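Long-range contacts in ferrous iron uptake transporter protein B (PDB 3TAH), which probably drives uptake of ferrous iron across the bacterial cell membrane at the cost of GTP, this chain being its cytosolic GTP-binding G-protein and helical domains: residues S83-V88 / P109-L114; P172-R177 / Y250-R255. The protein carries 1 engineered substitution. All coordinates share one frame; numbering follows the deposited sequence.

Contact 1 of 2, residues S83-V88 / P109-L114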
ATOM      1  N   SER A  83      -6.454   1.205  -9.408  1.00 15.12           N
ATOM      2  CA  SER A  83      -5.157   0.543  -9.255  1.00 15.01           C
ATOM      3  C   SER A  83      -4.260   1.377  -8.355  1.00 14.33           C
ATOM      4  O   SER A  83      -4.399   2.596  -8.309  1.00 14.77           O
ATOM      5  CB  SER A  83      -4.496   0.420 -10.640  1.00 16.16           C
ATOM      6  OG  SER A  83      -3.074   0.462 -10.573  1.00 19.04           O
ATOM      7  N   ILE A  84      -3.354   0.722  -7.627  1.00 13.88           N
ATOM      8  CA  ILE A  84      -2.276   1.414  -6.926  1.00 14.12           C
ATOM      9  C   ILE A  84      -0.985   1.089  -7.676  1.00 13.93           C
ATOM     10  O   ILE A  84      -0.687  -0.085  -7.866  1.00 14.99           O
ATOM     11  CB  ILE A  84      -2.121   0.960  -5.466  1.00 14.08           C
ATOM     12  CG1 ILE A  84      -3.318   1.391  -4.621  1.00 13.28           C
ATOM     13  CG2 ILE A  84      -0.855   1.560  -4.839  1.00 13.53           C
ATOM     14  CD1 ILE A  84      -3.272   0.832  -3.196  1.00 14.06           C
ATOM     15  N   LEU A  85      -0.241   2.118  -8.090  1.00 14.33           N
ATOM     16  CA  LEU A  85       1.095   1.964  -8.677  1.00 14.85           C
ATOM     17  C   LEU A  85       2.074   2.423  -7.597  1.00 13.47           C
ATOM     18  O   LEU A  85       2.198   3.619  -7.288  1.00 12.82           O
ATOM     19  CB  LEU A  85       1.239   2.765  -9.976  1.00 16.27           C
ATOM     20  CG  LEU A  85       2.588   2.664 -10.701  1.00 19.03           C
ATOM     21  CD1 LEU A  85       3.048   1.241 -10.960  1.00 22.35           C
ATOM     22  CD2 LEU A  85       2.490   3.425 -12.025  1.00 18.93           C
ATOM     23  N   ASN A  86       2.742   1.440  -7.005  1.00 12.55           N
ATOM     24  CA  ASN A  86       3.580   1.621  -5.827  1.00 11.70           C
ATOM     25  C   ASN A  86       5.026   1.752  -6.298  1.00 13.60           C
ATOM     26  O   ASN A  86       5.592   0.785  -6.809  1.00 11.52           O
ATOM     27  CB  ASN A  86       3.354   0.425  -4.871  1.00 12.90           C
ATOM     28  CG  ASN A  86       4.231   0.441  -3.626  1.00 12.42           C
ATOM     29  OD1 ASN A  86       4.499  -0.617  -3.037  1.00 13.17           O
ATOM     30  ND2 ASN A  86       4.672   1.621  -3.206  1.00 12.60           N
ATOM     31  N   VAL A  87       5.600   2.944  -6.125  1.00 12.20           N
ATOM     32  CA  VAL A  87       7.008   3.214  -6.468  1.00 13.06           C
ATOM     33  C   VAL A  87       7.870   2.794  -5.274  1.00 12.82           C
ATOM     34  O   VAL A  87       7.704   3.307  -4.162  1.00 13.67           O
ATOM     35  CB  VAL A  87       7.246   4.704  -6.823  1.00 13.41           C
ATOM     36  CG1 VAL A  87       8.709   4.964  -7.195  1.00 14.46           C
ATOM     37  CG2 VAL A  87       6.316   5.130  -7.949  1.00 14.37           C
ATOM     38  N   VAL A  88       8.768   1.848  -5.524  1.00 14.42           N
ATOM     39  CA  VAL A  88       9.647   1.258  -4.514  1.00 15.27           C
ATOM     40  C   VAL A  88      11.113   1.450  -4.911  1.00 16.83           C
ATOM     41  O   VAL A  88      11.502   1.122  -6.029  1.00 17.27           O
ATOM     42  CB  VAL A  88       9.329  -0.252  -4.358  1.00 16.37           C
ATOM     43  CG1 VAL A  88      10.396  -1.012  -3.537  1.00 15.12           C
ATOM     44  CG2 VAL A  88       7.927  -0.427  -3.744  1.00 13.61           C
ATOM     45  N   PRO A 109      -5.866  -3.378  -6.021  1.00 14.95           N
ATOM     46  CA  PRO A 109      -4.691  -4.131  -6.513  1.00 15.40           C
ATOM     47  C   PRO A 109      -3.455  -3.280  -6.740  1.00 14.00           C
ATOM     48  O   PRO A 109      -3.549  -2.210  -7.356  1.00 15.06           O
ATOM     49  CB  PRO A 109      -5.188  -4.731  -7.827  1.00 15.08           C
ATOM     50  CG  PRO A 109      -6.609  -4.958  -7.537  1.00 15.80           C
ATOM     51  CD  PRO A 109      -7.057  -3.727  -6.824  1.00 16.52           C
ATOM     52  N   VAL A 110      -2.335  -3.767  -6.221  1.00 13.57           N
ATOM     53  CA  VAL A 110      -1.051  -3.082  -6.277  1.00 14.05           C
ATOM     54  C   VAL A 110      -0.192  -3.621  -7.416  1.00 13.75           C
ATOM     55  O   VAL A 110      -0.158  -4.833  -7.635  1.00 13.30           O
ATOM     56  CB  VAL A 110      -0.308  -3.247  -4.922  1.00 13.34           C
ATOM     57  CG1 VAL A 110       1.138  -2.806  -5.015  1.00 13.06           C
ATOM     58  CG2 VAL A 110      -1.073  -2.486  -3.828  1.00 15.14           C
ATOM     59  N   THR A 111       0.470  -2.706  -8.140  1.00 12.59           N
ATOM     60  CA  THR A 111       1.507  -3.009  -9.124  1.00 12.78           C
ATOM     61  C   THR A 111       2.744  -2.217  -8.657  1.00 14.31           C
ATOM     62  O   THR A 111       2.625  -1.040  -8.318  1.00 14.08           O
ATOM     63  CB  THR A 111       1.100  -2.576 -10.537  1.00 13.88           C
ATOM     64  OG1 THR A 111      -0.005  -3.373 -10.988  1.00 15.26           O
ATOM     65  CG2 THR A 111       2.275  -2.711 -11.514  1.00 14.83           C
ATOM     66  N   ILE A 112       3.919  -2.844  -8.629  1.00 13.68           N
ATOM     67  CA  ILE A 112       5.129  -2.181  -8.119  1.00 12.76           C
ATOM     68  C   ILE A 112       6.038  -1.733  -9.256  1.00 12.85           C
ATOM     69  O   ILE A 112       6.341  -2.545 -10.126  1.00 14.51           O
ATOM     70  CB  ILE A 112       5.933  -3.094  -7.164  1.00 13.12           C
ATOM     71  CG1 ILE A 112       5.181  -3.320  -5.843  1.00 14.73           C
ATOM     72  CG2 ILE A 112       7.318  -2.501  -6.880  1.00 10.85           C
ATOM     73  CD1 ILE A 112       5.882  -4.349  -4.896  1.00 15.67           C
ATOM     74  N   ALA A 113       6.448  -0.455  -9.248  1.00 13.48           N
ATOM     75  CA  ALA A 113       7.544   0.040 -10.084  1.00 13.11           C
ATOM     76  C   ALA A 113       8.752  -0.078  -9.165  1.00 14.39           C
ATOM     77  O   ALA A 113       8.895   0.684  -8.216  1.00 14.11           O
ATOM     78  CB  ALA A 113       7.333   1.495 -10.541  1.00 14.36           C
ATOM     79  N   LEU A 114       9.611  -1.050  -9.458  1.00 12.95           N
ATOM     80  CA  LEU A 114      10.793  -1.324  -8.670  1.00 13.17           C
ATOM     81  C   LEU A 114      11.838  -0.400  -9.270  1.00 14.36           C
ATOM     82  O   LEU A 114      12.557  -0.791 -10.202  1.00 13.62           O
ATOM     83  CB  LEU A 114      11.171  -2.809  -8.759  1.00 13.17           C
ATOM     84  CG  LEU A 114      12.426  -3.243  -7.986  1.00 12.93           C
ATOM     85  CD1 LEU A 114      12.199  -3.064  -6.493  1.00 14.28           C
ATOM     86  CD2 LEU A 114      12.841  -4.679  -8.281  1.00 14.82           C
TER
HETATM   87  O   HOH W   1      -2.363  -2.285  -9.920  1.00 16.48           O
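Ser-83 lies against the carbonyl of Pro-109 where this parallel strand pair begins, and the next residue, Ile-84, starts the backbone ladder with its N bonded to Pro-109 O at 3.0 Å. Ser-83 OG and Thr-111 OG1 are short polar arms, one from each strand, that each bond to one water, at 2.9 and 2.8 Å; the same water is within hydrogen-bonding distance of Pro-109 O. Ile-84 O receives Thr-111 N, while Ile-84 CB and CD1 each lie 4.0 Å from CG2 of Val-110, one beta-branched residue against another. Leu-85 points to the other face, with Thr-111 and Ala-113; chi1 (-179°) sets its CG anti to the backbone N, and chi2 (52°) turns CD1 to the second strand, 3.5 Å from Thr-111 O and against Thr-111 CG2. Asn-86 bridges through its main chain, N to Thr-111 O and O from Ala-113 N. Its side chain runs beside that of Ile-112, pointing the same way, and its buried amide is satisfied on both atoms, OD1 by Thr-100 OG1 and ND2 by Ile-9 O. Val-87 faces Ser-14 of the nucleotide-binding loop. Val-88 closes the ladder with N to Ala-113 O; its two methyls divide the neighbours, CG2 meeting Ile-112 CG2 at 3.8 Å and CG1 meeting Leu-114 CD1 at 4.0 Å. Helix 93-105, the crossover of this beta-alpha-beta unit, covers the Asn-86 and Val-88 face; with helix 151-159 on the face of Leu-85 and Ala-113, it gives the three-layer alpha/beta core of a P-loop GTPase domain.

Contact 2 of 2, residues P172-R177 / Y250-R255; sequences PIYDDR and YAFIER
Pro-172 lies over one face of the Phe-252 ring, its CB 3.6 Å from the ring centroid and only 9° off the normal. This is a CH-pi contact placed almost exactly over the centre, with CG of the proline turned toward the CE2 and CZ atoms. A proline suits the place because its rigid, compact ring offers C-H groups to the aromatic face. Phe-252 comes from the helix with CG anti to the backbone N (chi1 170°), pointing out from the helix toward the loop. Tyr-174 meets the same residue nearer its backbone: the edge of its ring, at CE1, sits 4.0 Å from Phe-252 CB. Thus the phenylalanine is touched at its ring by proline and at its root by tyrosine. A face of the tyrosine ring lies under Pro-172 O, which is centred 3.8 Å above its plane, and Tyr-174 OH is hydrogen-bonded to Glu-105 OE2. Beyond these apolar contacts, the long Arg-255 chain, bent at chi3 (-62°), folds its guanidinium over its own helix, with Ala-251 O and Phe-252 CA against one face, and presents an edge to Ile-173 O, NH2 at 3.4 Å. A water donates to that carbonyl at 2.6 Å and is weakly held by the same NH2. Past the contact, Asp-175 is the N-cap of helix 176-189. Its OD1 accepts from Arg-177 N and, in a salt bridge, from Arg-177 NE at 2.8 Å, the two donors arriving from opposite faces of the carboxylate. Through Pro-172 and Tyr-174 the loop leading into helix 176-189 lies against helix 241-259, while helix 93-105 of the G domain adjoins both, through Ile-104 and Thr-101 on the loop side and Glu-94 beside Ile-253.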
ATOM      1  N   PRO A 172      -0.574 -10.258   2.359  1.00 16.59           N
ATOM      2  CA  PRO A 172       0.500 -10.810   3.201  1.00 16.54           C
ATOM      3  C   PRO A 172      -0.062 -11.611   4.375  1.00 16.02           C
ATOM      4  O   PRO A 172      -0.873 -11.102   5.137  1.00 16.26           O
ATOM      5  CB  PRO A 172       1.232  -9.561   3.716  1.00 16.24           C
ATOM      6  CG  PRO A 172       1.006  -8.553   2.643  1.00 16.50           C
ATOM      7  CD  PRO A 172      -0.376  -8.817   2.114  1.00 16.04           C
ATOM      8  N   ILE A 173       0.358 -12.865   4.496  1.00 16.56           N
ATOM      9  CA  ILE A 173      -0.107 -13.736   5.569  1.00 16.69           C
ATOM     10  C   ILE A 173       0.920 -13.654   6.687  1.00 15.15           C
ATOM     11  O   ILE A 173       2.108 -13.900   6.459  1.00 14.18           O
ATOM     12  CB  ILE A 173      -0.299 -15.200   5.085  1.00 18.81           C
ATOM     13  CG1 ILE A 173      -1.383 -15.274   4.016  1.00 20.32           C
ATOM     14  CG2 ILE A 173      -0.660 -16.131   6.261  1.00 18.82           C
ATOM     15  CD1 ILE A 173      -1.485 -16.650   3.337  1.00 22.21           C
ATOM     16  N   TYR A 174       0.464 -13.296   7.885  1.00 13.67           N
ATOM     17  CA  TYR A 174       1.323 -13.131   9.057  1.00 13.90           C
ATOM     18  C   TYR A 174       1.266 -14.373   9.949  1.00 14.50           C
ATOM     19  O   TYR A 174       0.637 -15.372   9.587  1.00 15.18           O
ATOM     20  CB  TYR A 174       0.900 -11.879   9.833  1.00 13.50           C
ATOM     21  CG  TYR A 174       0.922 -10.643   8.975  1.00 10.67           C
ATOM     22  CD1 TYR A 174       2.086 -10.285   8.272  1.00 13.81           C
ATOM     23  CD2 TYR A 174      -0.182  -9.834   8.847  1.00 13.14           C
ATOM     24  CE1 TYR A 174       2.131  -9.148   7.463  1.00 13.57           C
ATOM     25  CE2 TYR A 174      -0.152  -8.695   8.031  1.00 12.32           C
ATOM     26  CZ  TYR A 174       1.013  -8.358   7.351  1.00 13.53           C
ATOM     27  OH  TYR A 174       1.070  -7.244   6.553  1.00 14.81           O
ATOM     28  N   ASP A 175       1.926 -14.315  11.101  1.00 14.31           N
ATOM     29  CA  ASP A 175       1.928 -15.431  12.047  1.00 16.31           C
ATOM     30  C   ASP A 175       0.515 -15.922  12.349  1.00 15.82           C
ATOM     31  O   ASP A 175      -0.418 -15.108  12.456  1.00 14.82           O
ATOM     32  CB  ASP A 175       2.577 -15.036  13.373  1.00 17.62           C
ATOM     33  CG  ASP A 175       2.716 -16.227  14.300  1.00 21.76           C
ATOM     34  OD1 ASP A 175       1.919 -16.350  15.246  1.00 24.50           O
ATOM     35  OD2 ASP A 175       3.590 -17.066  14.019  1.00 27.98           O
ATOM     36  N   ASP A 176       0.349 -17.241  12.478  1.00 15.81           N
ATOM     37  CA  ASP A 176      -0.961 -17.820  12.874  1.00 17.28           C
ATOM     38  C   ASP A 176      -1.666 -17.119  14.023  1.00 16.61           C
ATOM     39  O   ASP A 176      -2.902 -17.018  14.018  1.00 17.37           O
ATOM     40  CB  ASP A 176      -0.822 -19.297  13.273  1.00 19.16           C
ATOM     41  CG  ASP A 176      -0.589 -20.206  12.094  1.00 21.56           C
ATOM     42  OD1 ASP A 176      -0.822 -19.789  10.940  1.00 22.34           O
ATOM     43  OD2 ASP A 176      -0.178 -21.357  12.327  1.00 22.68           O
ATOM     44  N   ARG A 177      -0.904 -16.653  15.006  1.00 15.93           N
ATOM     45  CA  ARG A 177      -1.489 -15.986  16.183  1.00 17.36           C
ATOM     46  C   ARG A 177      -2.061 -14.614  15.844  1.00 16.57           C
ATOM     47  O   ARG A 177      -3.082 -14.215  16.410  1.00 17.55           O
ATOM     48  CB  ARG A 177      -0.474 -15.834  17.304  1.00 20.09           C
ATOM     49  CG  ARG A 177      -0.021 -17.137  17.958  1.00 22.75           C
ATOM     50  CD  ARG A 177       1.204 -16.864  18.811  1.00 24.74           C
ATOM     51  NE  ARG A 177       2.371 -16.542  17.995  1.00 24.90           N
ATOM     52  CZ  ARG A 177       3.543 -16.120  18.462  1.00 27.82           C
ATOM     53  NH1 ARG A 177       3.754 -15.976  19.771  1.00 29.51           N
ATOM     54  NH2 ARG A 177       4.528 -15.855  17.617  1.00 27.56           N
ATOM     55  N   TYR A 250       7.604  -6.627   9.046  1.00 15.28           N
ATOM     56  CA  TYR A 250       9.024  -6.835   8.742  1.00 15.60           C
ATOM     57  C   TYR A 250       9.414  -8.299   8.601  1.00 14.89           C
ATOM     58  O   TYR A 250      10.227  -8.619   7.741  1.00 14.89           O
ATOM     59  CB  TYR A 250       9.938  -6.108   9.748  1.00 15.63           C
ATOM     60  CG  TYR A 250       9.975  -4.617   9.527  1.00 18.12           C
ATOM     61  CD1 TYR A 250      10.464  -4.081   8.340  1.00 18.82           C
ATOM     62  CD2 TYR A 250       9.530  -3.726  10.508  1.00 17.02           C
ATOM     63  CE1 TYR A 250      10.488  -2.702   8.127  1.00 19.27           C
ATOM     64  CE2 TYR A 250       9.557  -2.353  10.299  1.00 18.21           C
ATOM     65  CZ  TYR A 250      10.035  -1.845   9.107  1.00 19.09           C
ATOM     66  OH  TYR A 250      10.071  -0.481   8.895  1.00 21.50           O
ATOM     67  N   ALA A 251       8.830  -9.192   9.398  1.00 15.97           N
ATOM     68  CA  ALA A 251       9.120 -10.629   9.246  1.00 16.18           C
ATOM     69  C   ALA A 251       8.689 -11.136   7.860  1.00 15.43           C
ATOM     70  O   ALA A 251       9.455 -11.836   7.173  1.00 14.40           O
ATOM     71  CB  ALA A 251       8.498 -11.438  10.383  1.00 15.30           C
ATOM     72  N   PHE A 252       7.474 -10.769   7.446  1.00 14.80           N
ATOM     73  CA  PHE A 252       6.963 -11.112   6.127  1.00 14.52           C
ATOM     74  C   PHE A 252       7.888 -10.601   5.025  1.00 13.00           C
ATOM     75  O   PHE A 252       8.266 -11.343   4.109  1.00 15.07           O
ATOM     76  CB  PHE A 252       5.561 -10.531   5.934  1.00 13.33           C
ATOM     77  CG  PHE A 252       5.070 -10.628   4.523  1.00 13.58           C
ATOM     78  CD1 PHE A 252       4.501 -11.810   4.045  1.00 15.11           C
ATOM     79  CD2 PHE A 252       5.162  -9.536   3.666  1.00 13.66           C
ATOM     80  CE1 PHE A 252       4.053 -11.899   2.733  1.00 14.74           C
ATOM     81  CE2 PHE A 252       4.713  -9.620   2.360  1.00 15.60           C
ATOM     82  CZ  PHE A 252       4.157 -10.800   1.894  1.00 16.83           C
ATOM     83  N   ILE A 253       8.246  -9.318   5.128  1.00 15.55           N
ATOM     84  CA  ILE A 253       9.146  -8.655   4.174  1.00 14.53           C
ATOM     85  C   ILE A 253      10.499  -9.371   4.090  1.00 16.13           C
ATOM     86  O   ILE A 253      10.986  -9.627   2.988  1.00 16.23           O
ATOM     87  CB  ILE A 253       9.346  -7.174   4.524  1.00 14.79           C
ATOM     88  CG1 ILE A 253       8.048  -6.399   4.315  1.00 13.52           C
ATOM     89  CG2 ILE A 253      10.452  -6.527   3.667  1.00 15.71           C
ATOM     90  CD1 ILE A 253       8.058  -5.057   5.016  1.00 16.07           C
ATOM     91  N   GLU A 254      11.090  -9.693   5.237  1.00 16.69           N
ATOM     92  CA  GLU A 254      12.363 -10.420   5.237  1.00 17.35           C
ATOM     93  C   GLU A 254      12.262 -11.787   4.562  1.00 17.75           C
ATOM     94  O   GLU A 254      13.167 -12.154   3.778  1.00 18.73           O
ATOM     95  CB  GLU A 254      12.922 -10.555   6.661  1.00 18.24           C
ATOM     96  CG  GLU A 254      13.337  -9.220   7.263  1.00 20.83           C
ATOM     97  CD  GLU A 254      14.017  -9.336   8.607  1.00 25.67           C
ATOM     98  OE1 GLU A 254      14.626 -10.392   8.918  1.00 27.62           O
ATOM     99  OE2 GLU A 254      13.951  -8.339   9.353  1.00 32.18           O
ATOM    100  N   ARG A 255      11.186 -12.525   4.861  1.00 17.83           N
ATOM    101  CA  ARG A 255      10.922 -13.838   4.257  1.00 19.36           C
ATOM    102  C   ARG A 255      10.796 -13.721   2.747  1.00 19.27           C
ATOM    103  O   ARG A 255      11.437 -14.462   2.002  1.00 20.25           O
ATOM    104  CB  ARG A 255       9.648 -14.486   4.826  1.00 20.32           C
ATOM    105  CG  ARG A 255       9.740 -15.015   6.255  1.00 22.73           C
ATOM    106  CD  ARG A 255       8.553 -15.937   6.612  1.00 24.35           C
ATOM    107  NE  ARG A 255       7.225 -15.296   6.564  1.00 23.56           N
ATOM    108  CZ  ARG A 255       6.636 -14.604   7.541  1.00 25.12           C
ATOM    109  NH1 ARG A 255       7.229 -14.398   8.712  1.00 26.31           N
ATOM    110  NH2 ARG A 255       5.414 -14.089   7.338  1.00 25.36           N
TER
HETATM  111  O   HOH W   2       3.464 -15.251   4.730  1.00 28.38           O

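From the N terminus the chain first builds strand 4-10 with its nucleotide-binding loop, and later enters strand 83-89. Contact 1 closes a short loop of 20 residues, mostly helix 93-105, and ties two adjacent inner strands of the G-domain sheet. The chain then finishes that domain and passes into the helical domain, where contact 2 closes a much longer, largely helical excursion of 72 residues, returning helix 241-259 to the segment that leads into helix 176-189. The loops follow in series, neither enclosing nor crossing the other. Their centres are 20 Å apart and their nearest atoms about 9 Å, so the two contacts do not touch.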